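Local coordinates for protein geranyltranstransferase (Staphylococcus aureus, PDB 1RTR) that probably makes farnesyl diphosphate, joining allylic diphosphates to isopentenyl diphosphate by head-to-tail prenyl transfer in isoprenoid biosynthesis, at residues F214-D219 with E255-Y260; A264-L269 with E283-F288; D218-C223 with L249-A254. All coordinates share one frame; numbering follows the deposited sequence.

Interaction 1 of 3, residues F214-D219 with E255-Y260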
ATOM      1  N   PHE A 214       4.111  25.078   3.431  1.00 64.33           N
ATOM      2  CA  PHE A 214       3.410  24.381   4.516  1.00 66.34           C
ATOM      3  C   PHE A 214       4.198  24.317   5.832  1.00 66.67           C
ATOM      4  O   PHE A 214       3.716  24.743   6.884  1.00 67.14           O
ATOM      5  CB  PHE A 214       3.056  22.965   4.022  1.00 67.17           C
ATOM      6  CG  PHE A 214       2.044  22.240   4.865  1.00 70.40           C
ATOM      7  CD1 PHE A 214       0.863  21.775   4.289  1.00 73.44           C
ATOM      8  CD2 PHE A 214       2.284  21.979   6.220  1.00 73.08           C
ATOM      9  CE1 PHE A 214      -0.085  21.081   5.057  1.00 75.24           C
ATOM     10  CE2 PHE A 214       1.343  21.294   7.005  1.00 75.38           C
ATOM     11  CZ  PHE A 214       0.155  20.839   6.421  1.00 75.87           C
ATOM     12  N   GLN A 215       5.414  23.786   5.766  1.00 67.09           N
ATOM     13  CA  GLN A 215       6.182  23.501   6.967  1.00 67.48           C
ATOM     14  C   GLN A 215       6.889  24.733   7.505  1.00 67.23           C
ATOM     15  O   GLN A 215       7.072  24.866   8.725  1.00 67.45           O
ATOM     16  CB  GLN A 215       7.180  22.363   6.705  1.00 68.13           C
ATOM     17  CG  GLN A 215       6.525  20.966   6.603  1.00 69.83           C
ATOM     18  CD  GLN A 215       5.765  20.568   7.870  1.00 71.84           C
ATOM     19  OE1 GLN A 215       6.215  20.843   8.992  1.00 72.56           O
ATOM     20  NE2 GLN A 215       4.609  19.932   7.691  1.00 72.45           N
ATOM     21  N   ILE A 216       7.277  25.633   6.598  1.00 66.81           N
ATOM     22  CA  ILE A 216       7.864  26.907   6.987  1.00 66.27           C
ATOM     23  C   ILE A 216       6.884  27.674   7.861  1.00 66.48           C
ATOM     24  O   ILE A 216       7.236  28.086   8.966  1.00 66.14           O
ATOM     25  CB  ILE A 216       8.272  27.746   5.763  1.00 66.03           C
ATOM     26  CG1 ILE A 216       9.299  26.997   4.917  1.00 65.02           C
ATOM     27  CG2 ILE A 216       8.851  29.082   6.219  1.00 65.96           C
ATOM     28  CD1 ILE A 216       9.591  27.640   3.570  1.00 63.39           C
ATOM     29  N   LYS A 217       5.649  27.836   7.377  1.00 67.12           N
ATOM     30  CA  LYS A 217       4.611  28.561   8.124  1.00 67.88           C
ATOM     31  C   LYS A 217       4.510  28.023   9.546  1.00 68.06           C
ATOM     32  O   LYS A 217       4.535  28.782  10.518  1.00 68.14           O
ATOM     33  CB  LYS A 217       3.261  28.470   7.399  1.00 68.18           C
ATOM     34  CG  LYS A 217       2.076  29.182   8.082  1.00 69.24           C
ATOM     35  CD  LYS A 217       0.874  28.226   8.235  1.00 70.99           C
ATOM     36  CE  LYS A 217      -0.434  28.802   7.666  1.00 71.51           C
ATOM     37  NZ  LYS A 217      -1.491  29.021   8.713  1.00 71.04           N
ATOM     38  N   ASP A 218       4.446  26.700   9.647  1.00 68.58           N
ATOM     39  CA  ASP A 218       4.320  25.988  10.917  1.00 68.99           C
ATOM     40  C   ASP A 218       5.481  26.191  11.878  1.00 68.58           C
ATOM     41  O   ASP A 218       5.262  26.335  13.087  1.00 68.29           O
ATOM     42  CB  ASP A 218       4.140  24.499  10.648  1.00 69.71           C
ATOM     43  CG  ASP A 218       2.727  24.047  10.870  1.00 71.77           C
ATOM     44  OD1 ASP A 218       2.513  23.323  11.868  1.00 74.77           O
ATOM     45  OD2 ASP A 218       1.776  24.379  10.118  1.00 73.26           O
ATOM     46  N   ASP A 219       6.707  26.172  11.347  1.00 68.25           N
ATOM     47  CA  ASP A 219       7.894  26.488  12.145  1.00 68.19           C
ATOM     48  C   ASP A 219       7.811  27.918  12.688  1.00 68.03           C
ATOM     49  O   ASP A 219       8.045  28.142  13.870  1.00 67.70           O
ATOM     50  CB  ASP A 219       9.176  26.292  11.332  1.00 68.28           C
ATOM     51  CG  ASP A 219       9.588  24.839  11.238  1.00 69.37           C
ATOM     52  OD1 ASP A 219      10.230  24.481  10.231  1.00 70.47           O
ATOM     53  OD2 ASP A 219       9.324  23.980  12.116  1.00 70.14           O
ATOM     54  N   GLU A 255      10.920  33.574   7.395  1.00 60.76           N
ATOM     55  CA  GLU A 255       9.942  34.446   6.735  1.00 61.67           C
ATOM     56  C   GLU A 255      10.323  34.755   5.289  1.00 61.56           C
ATOM     57  O   GLU A 255       9.464  34.807   4.410  1.00 61.78           O
ATOM     58  CB  GLU A 255       9.769  35.753   7.504  1.00 62.14           C
ATOM     59  CG  GLU A 255       8.827  35.674   8.698  1.00 64.89           C
ATOM     60  CD  GLU A 255       8.917  36.897   9.604  1.00 69.72           C
ATOM     61  OE1 GLU A 255       9.580  37.902   9.229  1.00 72.02           O
ATOM     62  OE2 GLU A 255       8.322  36.863  10.706  1.00 71.62           O
ATOM     63  N   ASP A 256      11.613  34.969   5.044  1.00 61.85           N
ATOM     64  CA  ASP A 256      12.094  35.238   3.689  1.00 62.17           C
ATOM     65  C   ASP A 256      11.853  34.028   2.798  1.00 61.42           C
ATOM     66  O   ASP A 256      11.448  34.170   1.641  1.00 61.18           O
ATOM     67  CB  ASP A 256      13.584  35.592   3.695  1.00 62.75           C
ATOM     68  CG  ASP A 256      13.844  37.071   3.958  1.00 65.84           C
ATOM     69  OD1 ASP A 256      12.971  37.749   4.561  1.00 66.77           O
ATOM     70  OD2 ASP A 256      14.916  37.639   3.606  1.00 69.83           O
ATOM     71  N   LYS A 257      12.107  32.845   3.362  1.00 60.74           N
ATOM     72  CA  LYS A 257      11.939  31.573   2.674  1.00 60.21           C
ATOM     73  C   LYS A 257      10.476  31.361   2.303  1.00 59.71           C
ATOM     74  O   LYS A 257      10.155  31.070   1.141  1.00 59.19           O
ATOM     75  CB  LYS A 257      12.445  30.424   3.553  1.00 60.11           C
ATOM     76  CG  LYS A 257      13.078  29.307   2.773  1.00 60.84           C
ATOM     77  CD  LYS A 257      14.174  29.839   1.872  1.00 62.49           C
ATOM     78  CE  LYS A 257      15.429  29.006   1.948  1.00 63.50           C
ATOM     79  NZ  LYS A 257      16.436  29.618   1.029  1.00 66.85           N
ATOM     80  N   LEU A 258       9.605  31.545   3.295  1.00 59.22           N
ATOM     81  CA  LEU A 258       8.167  31.491   3.103  1.00 59.19           C
ATOM     82  C   LEU A 258       7.751  32.374   1.950  1.00 59.16           C
ATOM     83  O   LEU A 258       7.118  31.901   0.999  1.00 59.90           O
ATOM     84  CB  LEU A 258       7.432  31.912   4.379  1.00 59.31           C
ATOM     85  CG  LEU A 258       5.898  31.779   4.420  1.00 60.46           C
ATOM     86  CD1 LEU A 258       5.359  30.548   3.660  1.00 59.81           C
ATOM     87  CD2 LEU A 258       5.432  31.748   5.860  1.00 60.71           C
ATOM     88  N   THR A 259       8.119  33.651   2.023  1.00 58.78           N
ATOM     89  CA  THR A 259       7.726  34.633   1.013  1.00 58.20           C
ATOM     90  C   THR A 259       8.216  34.237  -0.364  1.00 57.83           C
ATOM     91  O   THR A 259       7.498  34.399  -1.342  1.00 57.88           O
ATOM     92  CB  THR A 259       8.231  36.047   1.412  1.00 58.59           C
ATOM     93  OG1 THR A 259       7.570  36.460   2.619  1.00 59.00           O
ATOM     94  CG2 THR A 259       7.819  37.107   0.394  1.00 57.45           C
ATOM     95  N   TYR A 260       9.436  33.713  -0.441  1.00 57.77           N
ATOM     96  CA  TYR A 260       9.985  33.255  -1.714  1.00 57.65           C
ATOM     97  C   TYR A 260       9.125  32.135  -2.360  1.00 57.99           C
ATOM     98  O   TYR A 260       8.872  32.144  -3.567  1.00 57.86           O
ATOM     99  CB  TYR A 260      11.436  32.797  -1.539  1.00 57.41           C
ATOM    100  CG  TYR A 260      11.866  31.836  -2.615  1.00 57.32           C
ATOM    101  CD1 TYR A 260      12.154  32.290  -3.903  1.00 56.92           C
ATOM    102  CD2 TYR A 260      11.931  30.463  -2.363  1.00 56.84           C
ATOM    103  CE1 TYR A 260      12.524  31.400  -4.904  1.00 57.67           C
ATOM    104  CE2 TYR A 260      12.296  29.570  -3.357  1.00 57.12           C
ATOM    105  CZ  TYR A 260      12.589  30.044  -4.623  1.00 56.82           C
ATOM    106  OH  TYR A 260      12.955  29.166  -5.609  1.00 57.38           O
TER
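Ile216 and Leu258 meet with no ring, amide or carboxylate between them, so the flat groups lie at the margins of this contact. The ring of Phe214, on helix 197-227, starts on a CB directed away from residues 255-260 and makes an edge-to-face pair with Phe288. The amide-bearing chain of Gln215 goes elsewhere, against His174 and Thr178. What remains between the helices is aliphatic. Ile216 points its CB at the partner and spreads two branches over it. CG2 lies 3.7 Å from Leu258 CB, and the two side chains lie alongside, running opposite ways. The other branch is extended (chi2 170°), which carries CD1 to 3.9 Å from Lys257 CG; CD1 is also 3.9 Å from the backbone N of Leu258. Ile216 therefore rests partly on the partner's main chain, and the CA atoms of Ile216 and Leu258 come within 6.0 Å. Leu258 answers from the other helix: with CG anti to the backbone N (chi1 -174°), its CD2 reaches 4.0 Å from Lys217 CA. Both lysines lend only their inner carbons. The amine of Lys217 turns off from the contact to hydrogen-bond Ser290 O, and the bent chain of Lys257 touches Leu167. No hydrogen bond crosses the interface. Ile216 also touches Tyr245 and His261, while Leu258 packs on Met213 and Leu220. The helices run roughly antiparallel, crossing at -149°. This is helix packing within the all-alpha prenyltransferase fold of the terpene synthase clan, on the helix that carries the family's second aspartate-rich motif, to which Asp218 and Asp219 belong, preceded by the Phe214-Gln215 pair.

Interaction 2 of 3, residues A264-L269 with E283-F288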
ATOM      1  N   ALA A 264       6.821  32.361  -5.679  1.00 63.95           N
ATOM      2  CA  ALA A 264       7.051  31.434  -6.793  1.00 64.08           C
ATOM      3  C   ALA A 264       5.778  30.651  -7.132  1.00 63.86           C
ATOM      4  O   ALA A 264       5.522  30.360  -8.298  1.00 63.43           O
ATOM      5  CB  ALA A 264       8.223  30.495  -6.492  1.00 63.94           C
ATOM      6  N   ALA A 265       4.985  30.340  -6.106  1.00 64.14           N
ATOM      7  CA  ALA A 265       3.671  29.722  -6.280  1.00 64.69           C
ATOM      8  C   ALA A 265       2.763  30.653  -7.075  1.00 65.21           C
ATOM      9  O   ALA A 265       2.326  30.294  -8.180  1.00 65.48           O
ATOM     10  CB  ALA A 265       3.044  29.388  -4.935  1.00 64.53           C
ATOM     11  N   VAL A 266       2.512  31.845  -6.511  1.00 65.58           N
ATOM     12  CA  VAL A 266       1.713  32.911  -7.139  1.00 65.53           C
ATOM     13  C   VAL A 266       2.206  33.224  -8.553  1.00 65.61           C
ATOM     14  O   VAL A 266       1.405  33.405  -9.466  1.00 66.02           O
ATOM     15  CB  VAL A 266       1.692  34.203  -6.262  1.00 65.61           C
ATOM     16  CG1 VAL A 266       1.025  35.382  -6.981  1.00 65.71           C
ATOM     17  CG2 VAL A 266       0.990  33.949  -4.953  1.00 65.43           C
ATOM     18  N   ASP A 267       3.522  33.267  -8.731  1.00 65.82           N
ATOM     19  CA  ASP A 267       4.119  33.479 -10.044  1.00 65.99           C
ATOM     20  C   ASP A 267       3.600  32.416 -10.987  1.00 66.01           C
ATOM     21  O   ASP A 267       3.056  32.732 -12.030  1.00 66.05           O
ATOM     22  CB  ASP A 267       5.649  33.420  -9.959  1.00 66.11           C
ATOM     23  CG  ASP A 267       6.335  34.101 -11.130  1.00 66.42           C
ATOM     24  OD1 ASP A 267       7.578  34.000 -11.245  1.00 66.31           O
ATOM     25  OD2 ASP A 267       5.719  34.768 -11.980  1.00 68.58           O
ATOM     26  N   GLU A 268       3.731  31.154 -10.582  1.00 66.69           N
ATOM     27  CA  GLU A 268       3.410  29.998 -11.434  1.00 67.03           C
ATOM     28  C   GLU A 268       1.955  29.952 -11.922  1.00 67.10           C
ATOM     29  O   GLU A 268       1.686  29.615 -13.076  1.00 66.50           O
ATOM     30  CB  GLU A 268       3.797  28.691 -10.730  1.00 66.85           C
ATOM     31  CG  GLU A 268       5.271  28.331 -10.863  1.00 67.10           C
ATOM     32  CD  GLU A 268       5.725  28.151 -12.307  1.00 69.01           C
ATOM     33  OE1 GLU A 268       6.959  28.032 -12.544  1.00 68.55           O
ATOM     34  OE2 GLU A 268       4.846  28.124 -13.208  1.00 69.48           O
ATOM     35  N   LEU A 269       1.036  30.310 -11.033  1.00 67.70           N
ATOM     36  CA  LEU A 269      -0.363  30.476 -11.394  1.00 68.57           C
ATOM     37  C   LEU A 269      -0.581  31.501 -12.507  1.00 69.58           C
ATOM     38  O   LEU A 269      -1.335  31.222 -13.446  1.00 70.42           O
ATOM     39  CB  LEU A 269      -1.202  30.811 -10.160  1.00 68.28           C
ATOM     40  CG  LEU A 269      -1.280  29.700  -9.108  1.00 67.78           C
ATOM     41  CD1 LEU A 269      -2.099  30.146  -7.920  1.00 67.73           C
ATOM     42  CD2 LEU A 269      -1.827  28.389  -9.683  1.00 66.86           C
ATOM     43  N   GLU A 283      -6.173  31.126  -3.815  1.00 70.48           N
ATOM     44  CA  GLU A 283      -6.752  31.224  -2.477  1.00 70.93           C
ATOM     45  C   GLU A 283      -6.087  30.270  -1.480  1.00 70.55           C
ATOM     46  O   GLU A 283      -5.935  30.612  -0.308  1.00 70.25           O
ATOM     47  CB  GLU A 283      -8.257  30.976  -2.523  1.00 71.54           C
ATOM     48  CG  GLU A 283      -9.111  32.035  -1.835  1.00 74.06           C
ATOM     49  CD  GLU A 283     -10.507  32.121  -2.435  1.00 77.80           C
ATOM     50  OE1 GLU A 283     -10.891  33.215  -2.928  1.00 78.30           O
ATOM     51  OE2 GLU A 283     -11.220  31.083  -2.425  1.00 79.44           O
ATOM     52  N   ILE A 284      -5.699  29.078  -1.946  1.00 70.47           N
ATOM     53  CA  ILE A 284      -5.010  28.107  -1.092  1.00 70.47           C
ATOM     54  C   ILE A 284      -3.602  28.588  -0.730  1.00 70.57           C
ATOM     55  O   ILE A 284      -3.173  28.431   0.415  1.00 70.16           O
ATOM     56  CB  ILE A 284      -5.003  26.682  -1.728  1.00 70.69           C
ATOM     57  CG1 ILE A 284      -6.291  25.945  -1.381  1.00 70.13           C
ATOM     58  CG2 ILE A 284      -3.803  25.836  -1.259  1.00 70.15           C
ATOM     59  CD1 ILE A 284      -6.894  25.245  -2.563  1.00 70.54           C
ATOM     60  N   VAL A 285      -2.906  29.182  -1.700  1.00 70.93           N
ATOM     61  CA  VAL A 285      -1.615  29.828  -1.453  1.00 71.79           C
ATOM     62  C   VAL A 285      -1.716  30.808  -0.290  1.00 72.64           C
ATOM     63  O   VAL A 285      -0.867  30.803   0.603  1.00 72.44           O
ATOM     64  CB  VAL A 285      -1.088  30.602  -2.681  1.00 71.70           C
ATOM     65  CG1 VAL A 285       0.219  31.324  -2.340  1.00 71.66           C
ATOM     66  CG2 VAL A 285      -0.886  29.680  -3.861  1.00 71.66           C
ATOM     67  N   ASP A 286      -2.764  31.632  -0.298  1.00 73.75           N
ATOM     68  CA  ASP A 286      -2.932  32.640   0.745  1.00 75.17           C
ATOM     69  C   ASP A 286      -3.290  32.056   2.108  1.00 75.86           C
ATOM     70  O   ASP A 286      -2.941  32.626   3.140  1.00 75.96           O
ATOM     71  CB  ASP A 286      -3.900  33.756   0.308  1.00 75.24           C
ATOM     72  CG  ASP A 286      -3.208  34.836  -0.551  1.00 76.03           C
ATOM     73  OD1 ASP A 286      -3.910  35.472  -1.363  1.00 76.64           O
ATOM     74  OD2 ASP A 286      -1.980  35.119  -0.493  1.00 75.97           O
ATOM     75  N   LEU A 287      -3.960  30.908   2.113  1.00 77.24           N
ATOM     76  CA  LEU A 287      -4.264  30.207   3.363  1.00 78.61           C
ATOM     77  C   LEU A 287      -2.997  29.606   3.978  1.00 79.25           C
ATOM     78  O   LEU A 287      -2.809  29.644   5.194  1.00 79.14           O
ATOM     79  CB  LEU A 287      -5.348  29.138   3.155  1.00 78.69           C
ATOM     80  CG  LEU A 287      -6.554  29.292   4.097  1.00 79.89           C
ATOM     81  CD1 LEU A 287      -7.875  29.541   3.344  1.00 79.99           C
ATOM     82  CD2 LEU A 287      -6.675  28.104   5.047  1.00 81.13           C
ATOM     83  N   PHE A 288      -2.130  29.070   3.123  1.00 80.48           N
ATOM     84  CA  PHE A 288      -0.824  28.556   3.536  1.00 81.82           C
ATOM     85  C   PHE A 288       0.076  29.706   4.003  1.00 82.48           C
ATOM     86  O   PHE A 288       0.912  29.525   4.892  1.00 82.52           O
ATOM     87  CB  PHE A 288      -0.141  27.827   2.367  1.00 82.01           C
ATOM     88  CG  PHE A 288      -0.550  26.381   2.198  1.00 83.04           C
ATOM     89  CD1 PHE A 288       0.389  25.434   1.785  1.00 84.10           C
ATOM     90  CD2 PHE A 288      -1.864  25.963   2.425  1.00 83.63           C
ATOM     91  CE1 PHE A 288       0.031  24.092   1.614  1.00 84.48           C
ATOM     92  CE2 PHE A 288      -2.231  24.629   2.255  1.00 83.85           C
ATOM     93  CZ  PHE A 288      -1.279  23.691   1.847  1.00 84.03           C
TER
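Val285 presents its two methyls to three residues of the facing helix, and the way it is turned decides which methyl each one meets. CG1, anti to the backbone N (chi1 177°), goes to Val266, where it lies 3.8 Å from CG2; the two valine side chains cross at about a right angle, branch against branch. CG2 is turned to the other side, toward the Ala265-Leu269 row, lying 4.1 Å from Ala265 CB and 4.3 Å from Leu269 CD1. Ala265 and Leu269 are one turn apart and both direct their CB atoms at residues 283-288, so Val285 CG2 is approached by a short side chain from one turn and a long one from the next. The extended end of Leu269 (chi2 179°) gives that chain its reach. These contacts join the C-terminal part of helix 245-270 to the short helix 279-289, an antiparallel helical hairpin at the C-terminal end of the modelled chain. The axes differ in direction by 176° and approach to 10.2 Å, and the small alanine is the residue at the CA register, 7.2 Å from CA of Ala265 to CA of Val285. The interface is purely apolar and modest, burying 144 Å² in all. Helix 197-227 closes one flank, with Tyr206 against Val285. Leu282 touches both Val266 and Leu269, extending the aliphatic contact toward the start of helix 279-289. A charged link joins the same pair of helices: Asp286 OD2 forms a salt bridge with Arg262 NH2. Ile284, on another face of its helix, packs on Leu49 and Leu52 of helix 45-56.

Interaction 3 of 3, residues D218-C223 with L249-A254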
ATOM      1  N   ASP A 218       4.446  26.700   9.647  1.00 68.58           N
ATOM      2  CA  ASP A 218       4.320  25.988  10.917  1.00 68.99           C
ATOM      3  C   ASP A 218       5.481  26.191  11.878  1.00 68.58           C
ATOM      4  O   ASP A 218       5.262  26.335  13.087  1.00 68.29           O
ATOM      5  CB  ASP A 218       4.140  24.499  10.648  1.00 69.71           C
ATOM      6  CG  ASP A 218       2.727  24.047  10.870  1.00 71.77           C
ATOM      7  OD1 ASP A 218       2.513  23.323  11.868  1.00 74.77           O
ATOM      8  OD2 ASP A 218       1.776  24.379  10.118  1.00 73.26           O
ATOM      9  N   ASP A 219       6.707  26.172  11.347  1.00 68.25           N
ATOM     10  CA  ASP A 219       7.894  26.488  12.145  1.00 68.19           C
ATOM     11  C   ASP A 219       7.811  27.918  12.688  1.00 68.03           C
ATOM     12  O   ASP A 219       8.045  28.142  13.870  1.00 67.70           O
ATOM     13  CB  ASP A 219       9.176  26.292  11.332  1.00 68.28           C
ATOM     14  CG  ASP A 219       9.588  24.839  11.238  1.00 69.37           C
ATOM     15  OD1 ASP A 219      10.230  24.481  10.231  1.00 70.47           O
ATOM     16  OD2 ASP A 219       9.324  23.980  12.116  1.00 70.14           O
ATOM     17  N   LEU A 220       7.450  28.865  11.821  1.00 68.05           N
ATOM     18  CA  LEU A 220       7.259  30.256  12.219  1.00 68.57           C
ATOM     19  C   LEU A 220       6.217  30.409  13.323  1.00 69.45           C
ATOM     20  O   LEU A 220       6.497  31.028  14.353  1.00 69.57           O
ATOM     21  CB  LEU A 220       6.923  31.148  11.017  1.00 68.22           C
ATOM     22  CG  LEU A 220       8.124  31.566  10.157  1.00 66.82           C
ATOM     23  CD1 LEU A 220       7.696  32.041   8.788  1.00 63.76           C
ATOM     24  CD2 LEU A 220       8.978  32.610  10.875  1.00 65.99           C
ATOM     25  N   LEU A 221       5.033  29.827  13.126  1.00 70.35           N
ATOM     26  CA  LEU A 221       3.975  29.865  14.143  1.00 71.01           C
ATOM     27  C   LEU A 221       4.396  29.284  15.498  1.00 71.38           C
ATOM     28  O   LEU A 221       3.977  29.784  16.537  1.00 71.57           O
ATOM     29  CB  LEU A 221       2.712  29.174  13.634  1.00 71.28           C
ATOM     30  CG  LEU A 221       1.702  30.044  12.880  1.00 72.00           C
ATOM     31  CD1 LEU A 221       0.638  29.165  12.250  1.00 72.09           C
ATOM     32  CD2 LEU A 221       1.069  31.086  13.798  1.00 73.03           C
ATOM     33  N   ASP A 222       5.226  28.242  15.493  1.00 72.19           N
ATOM     34  CA  ASP A 222       5.764  27.686  16.743  1.00 72.97           C
ATOM     35  C   ASP A 222       6.692  28.681  17.438  1.00 73.22           C
ATOM     36  O   ASP A 222       6.751  28.737  18.667  1.00 73.18           O
ATOM     37  CB  ASP A 222       6.519  26.371  16.495  1.00 73.13           C
ATOM     38  CG  ASP A 222       5.591  25.176  16.280  1.00 74.23           C
ATOM     39  OD1 ASP A 222       4.456  25.156  16.818  1.00 74.72           O
ATOM     40  OD2 ASP A 222       5.930  24.193  15.584  1.00 75.90           O
ATOM     41  N   CYS A 223       7.422  29.453  16.636  1.00 73.76           N
ATOM     42  CA  CYS A 223       8.325  30.477  17.151  1.00 74.39           C
ATOM     43  C   CYS A 223       7.558  31.742  17.571  1.00 74.31           C
ATOM     44  O   CYS A 223       7.803  32.273  18.655  1.00 74.43           O
ATOM     45  CB  CYS A 223       9.434  30.792  16.135  1.00 74.39           C
ATOM     46  SG  CYS A 223      10.208  32.420  16.324  1.00 75.97           S
ATOM     47  N   LEU A 249      17.832  29.262  10.047  1.00 58.12           N
ATOM     48  CA  LEU A 249      17.828  30.481   9.259  1.00 58.53           C
ATOM     49  C   LEU A 249      17.572  31.692  10.139  1.00 58.87           C
ATOM     50  O   LEU A 249      17.748  32.843   9.717  1.00 58.66           O
ATOM     51  CB  LEU A 249      16.730  30.398   8.198  1.00 58.35           C
ATOM     52  CG  LEU A 249      17.019  30.057   6.735  1.00 58.41           C
ATOM     53  CD1 LEU A 249      18.349  29.355   6.511  1.00 57.49           C
ATOM     54  CD2 LEU A 249      15.874  29.222   6.196  1.00 58.48           C
ATOM     55  N   GLY A 250      17.152  31.414  11.366  1.00 59.44           N
ATOM     56  CA  GLY A 250      16.601  32.426  12.239  1.00 60.15           C
ATOM     57  C   GLY A 250      15.222  32.794  11.730  1.00 60.85           C
ATOM     58  O   GLY A 250      14.823  32.398  10.620  1.00 60.88           O
ATOM     59  N   LYS A 251      14.509  33.568  12.539  1.00 61.15           N
ATOM     60  CA  LYS A 251      13.155  33.992  12.249  1.00 61.46           C
ATOM     61  C   LYS A 251      12.996  34.711  10.911  1.00 61.71           C
ATOM     62  O   LYS A 251      12.092  34.394  10.139  1.00 62.06           O
ATOM     63  CB  LYS A 251      12.674  34.878  13.384  1.00 61.77           C
ATOM     64  CG  LYS A 251      11.216  34.734  13.699  1.00 62.68           C
ATOM     65  CD  LYS A 251      10.702  35.980  14.373  1.00 65.18           C
ATOM     66  CE  LYS A 251      10.346  37.047  13.355  1.00 66.67           C
ATOM     67  NZ  LYS A 251      10.470  38.407  13.956  1.00 67.09           N
ATOM     68  N   ASP A 252      13.869  35.670  10.617  1.00 62.15           N
ATOM     69  CA  ASP A 252      13.717  36.464   9.391  1.00 62.30           C
ATOM     70  C   ASP A 252      14.098  35.696   8.150  1.00 61.47           C
ATOM     71  O   ASP A 252      13.543  35.938   7.080  1.00 61.65           O
ATOM     72  CB  ASP A 252      14.500  37.775   9.459  1.00 62.87           C
ATOM     73  CG  ASP A 252      14.010  38.676  10.563  1.00 65.57           C
ATOM     74  OD1 ASP A 252      12.793  38.978  10.592  1.00 67.94           O
ATOM     75  OD2 ASP A 252      14.766  39.109  11.464  1.00 69.48           O
ATOM     76  N   GLY A 253      15.050  34.782   8.294  1.00 60.77           N
ATOM     77  CA  GLY A 253      15.428  33.897   7.207  1.00 60.31           C
ATOM     78  C   GLY A 253      14.272  33.002   6.791  1.00 59.78           C
ATOM     79  O   GLY A 253      14.009  32.846   5.597  1.00 59.39           O
ATOM     80  N   ALA A 254      13.582  32.439   7.785  1.00 59.51           N
ATOM     81  CA  ALA A 254      12.389  31.627   7.566  1.00 59.69           C
ATOM     82  C   ALA A 254      11.265  32.402   6.868  1.00 60.21           C
ATOM     83  O   ALA A 254      10.739  31.950   5.839  1.00 60.07           O
ATOM     84  CB  ALA A 254      11.910  31.024   8.857  1.00 59.30           C
TER
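Leu220 puts CD2 between two features of the facing helix, 3.7 Å from Lys251 O and 3.9 Å from Ala254 CB. Its CG also lies 4.0 Å from that alanine methyl, so CG and CD2 rest on Ala254 CB, which points toward them, while CD1 lies 4.1 Å from Ala254 C. One turn on, Cys223 has SG anti to the backbone N (chi1 157°), which brings the sulfur to 3.6 Å from Lys251 CG. That same CG comes within 4.2 Å of Leu220 CD2 before the lysine chain bends at chi3 and its amine turns off from the contact; Lys251 also touches Tyr224 and Glu227. No hydrogen bond joins the two segments, and the axes cross at -125°, well away from antiparallel. In the prenyltransferase fold, residues 218-223 hold the second aspartate-rich motif, DDxxD: Asp218 and Asp222 stand on a face of helix 197-227 different from that of Leu220 and Cys223, consistent with carboxylates that in relatives bind magnesium and diphosphate. On the partner side, Gly250 with its positive phi marks a kink in helix 245-270, and Ala254 N takes up the helical bonding again with Gly250 O at 3.1 Å. Further out, Asp219 OD1 accepts a hydrogen bond from Tyr245 N, Val246 touches Cys223, and Glu255 and Leu258 pack on Leu220.

How the interactions relate
From the N terminus, helix 197-227 comes first and supplies 214-219 and then 218-223, which overlap at Asp218 and Asp219. The chain returns as helix 245-270, so interaction 3 closes the shorter loop, 218-223 to 249-254, nested inside the loop that interaction 1 closes with 255-260. Their centres are about 7 Å apart and they touch, for example through Leu258 and Leu220. Interaction 2 follows in series: 264-269 turns back on 283-288 of the last helix. It touches interaction 1, where the Lys217 chain packs against the backbone of Phe288, but not interaction 3. Helix 245-270 takes part in all three, tying helix 197-227 to the C-terminal helix 279-289.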